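Local coordinates for capsular polysaccharide export system protein KpsC (PDB 6MGD) that transfers Kdo in beta-2,7 linkage, as a glycosyltransferase that probably helps build the glycolipid anchor of bacterial capsules, at residues Leu46-Ser51 and Val64-Leu69. Sequence-based numbering, arbitrary orientation.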
# COMPACT_ATOMS: atom_id res chain seq x y z
N LEU A 46 -5.23 -20.04 -8.07
CA LEU A 46 -4.96 -19.06 -9.11
C LEU A 46 -4.26 -17.85 -8.51
O LEU A 46 -4.69 -17.32 -7.48
CB LEU A 46 -6.25 -18.63 -9.80
CG LEU A 46 -6.09 -17.77 -11.06
CD1 LEU A 46 -5.36 -18.55 -12.14
CD2 LEU A 46 -7.44 -17.28 -11.56
N LEU A 47 -3.18 -17.42 -9.16
CA LEU A 47 -2.47 -16.20 -8.78
C LEU A 47 -2.90 -15.08 -9.73
O LEU A 47 -2.65 -15.15 -10.94
CB LEU A 47 -0.96 -16.40 -8.83
CG LEU A 47 -0.38 -17.39 -7.82
CD1 LEU A 47 1.12 -17.55 -7.98
CD2 LEU A 47 -0.73 -16.95 -6.41
N VAL A 48 -3.56 -14.06 -9.18
CA VAL A 48 -4.01 -12.92 -9.95
C VAL A 48 -3.34 -11.67 -9.39
O VAL A 48 -2.96 -11.62 -8.22
CB VAL A 48 -5.55 -12.78 -9.95
CG1 VAL A 48 -6.04 -12.12 -8.67
CG2 VAL A 48 -6.03 -12.02 -11.17
N TRP A 49 -3.19 -10.66 -10.24
CA TRP A 49 -2.48 -9.44 -9.88
C TRP A 49 -3.48 -8.32 -9.60
O TRP A 49 -4.23 -7.92 -10.50
CB TRP A 49 -1.51 -9.02 -10.98
CG TRP A 49 -0.71 -7.82 -10.60
CD1 TRP A 49 -0.98 -6.52 -10.90
CD2 TRP A 49 0.49 -7.81 -9.81
NE1 TRP A 49 -0.02 -5.70 -10.36
CE2 TRP A 49 0.89 -6.46 -9.69
CE3 TRP A 49 1.26 -8.80 -9.20
CZ2 TRP A 49 2.03 -6.09 -8.98
CZ3 TRP A 49 2.39 -8.43 -8.50
CH2 TRP A 49 2.76 -7.08 -8.40
N GLY A 50 -3.47 -7.82 -8.37
CA GLY A 50 -4.27 -6.65 -8.05
C GLY A 50 -5.75 -6.90 -8.26
O GLY A 50 -6.30 -7.93 -7.85
N SER A 51 -6.40 -5.95 -8.91
CA SER A 51 -7.84 -6.00 -9.17
C SER A 51 -8.14 -6.45 -10.59
O SER A 51 -9.07 -5.94 -11.23
CB SER A 51 -8.47 -4.64 -8.89
OG SER A 51 -8.22 -4.24 -7.55
N VAL A 64 -12.10 -22.33 -7.16
CA VAL A 64 -10.96 -21.59 -7.68
C VAL A 64 -10.47 -20.68 -6.56
O VAL A 64 -11.03 -19.60 -6.32
CB VAL A 64 -11.31 -20.80 -8.94
CG1 VAL A 64 -10.09 -20.04 -9.45
CG2 VAL A 64 -11.85 -21.72 -10.02
N GLU A 65 -9.44 -21.12 -5.85
CA GLU A 65 -8.86 -20.33 -4.77
C GLU A 65 -8.02 -19.21 -5.36
O GLU A 65 -7.02 -19.47 -6.04
CB GLU A 65 -8.03 -21.21 -3.84
CG GLU A 65 -7.51 -20.50 -2.60
CD GLU A 65 -6.75 -21.42 -1.67
OE1 GLU A 65 -6.47 -22.58 -2.07
OE2 GLU A 65 -6.43 -21.00 -0.54
N VAL A 66 -8.41 -17.97 -5.10
CA VAL A 66 -7.79 -16.80 -5.71
C VAL A 66 -6.86 -16.14 -4.71
O VAL A 66 -7.26 -15.84 -3.58
CB VAL A 66 -8.86 -15.81 -6.21
CG1 VAL A 66 -8.20 -14.52 -6.69
CG2 VAL A 66 -9.69 -16.44 -7.33
N TYR A 67 -5.62 -15.92 -5.12
CA TYR A 67 -4.67 -15.09 -4.39
C TYR A 67 -4.45 -13.82 -5.19
O TYR A 67 -4.09 -13.88 -6.37
CB TYR A 67 -3.34 -15.82 -4.18
CG TYR A 67 -3.41 -16.96 -3.18
CD1 TYR A 67 -3.90 -18.21 -3.55
CD2 TYR A 67 -2.98 -16.78 -1.88
CE1 TYR A 67 -3.96 -19.25 -2.64
CE2 TYR A 67 -3.03 -17.82 -0.96
CZ TYR A 67 -3.52 -19.05 -1.35
OH TYR A 67 -3.58 -20.08 -0.44
N ARG A 68 -4.67 -12.67 -4.56
CA ARG A 68 -4.46 -11.38 -5.20
C ARG A 68 -3.10 -10.84 -4.78
O ARG A 68 -2.86 -10.58 -3.60
CB ARG A 68 -5.59 -10.41 -4.83
CG ARG A 68 -6.93 -10.82 -5.43
CD ARG A 68 -8.08 -9.95 -4.96
NE ARG A 68 -9.29 -10.21 -5.75
CZ ARG A 68 -10.15 -11.20 -5.51
NH1 ARG A 68 -11.21 -11.35 -6.28
NH2 ARG A 68 -9.94 -12.04 -4.51
N LEU A 69 -2.21 -10.69 -5.76
CA LEU A 69 -0.83 -10.30 -5.52
C LEU A 69 -0.64 -8.80 -5.73
O LEU A 69 -1.41 -8.14 -6.43
CB LEU A 69 0.12 -11.07 -6.44
CG LEU A 69 0.06 -12.60 -6.36
CD1 LEU A 69 1.10 -13.23 -7.27
CD2 LEU A 69 0.25 -13.08 -4.93
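Leu46, Val48 and Gly50 take turns with Glu65, Tyr67 and Leu69 in a parallel ladder of five backbone hydrogen bonds. Leu46 N donates to Glu65 O (2.8 Å), Leu46 O accepts Tyr67 N, Val48 N reaches Tyr67 O and Val48 O takes Leu69 N at 2.7 Å. The fifth, Gly50 N to Leu69 O, is more bent, at 149°, where the chain leaves the strand; glycine, lacking a CB, readily adopts the phi of 61° found here. The ladder joins the two strands of a beta-alpha-beta crossover whose linking helix, 52-56, begins just after Ser51, consistent with a Rossmann-like half of a GT-B glycosyltransferase.

Apolar contacts follow on both faces. On that of Leu47, Trp49, Tyr67 and Leu69, Leu47 CD2 meets Tyr67 CB at 3.6 Å, while Leu69 reaches back with CD1 to Leu47 CB. The Trp49 indole, its CG anti to the backbone N (chi1 -176°), crosses Leu69 at about a right angle and brings CE3 to 3.8 Å from Leu69 CB; Leu69 O lies over one ring face, toward the rim. The indole also makes a cation-pi contact with Lys13. An alanine here would probably cost Leu69 CB and O their contact with the ring and leave the Lys13 charge without its aromatic partner.

On the other face, beta-branched Val48 and Val66 suit extended backbone and touch through their CG1 methyls at 3.8 Å. Val48 CG1 also packs 3.6 Å from Arg68 CG, the two side chains side by side. Arg68 serves doubly: its CG packs against the valine, while its guanidinium, with Val66 CG1 over one face, forms a salt bridge to Glu54 of the crossover helix.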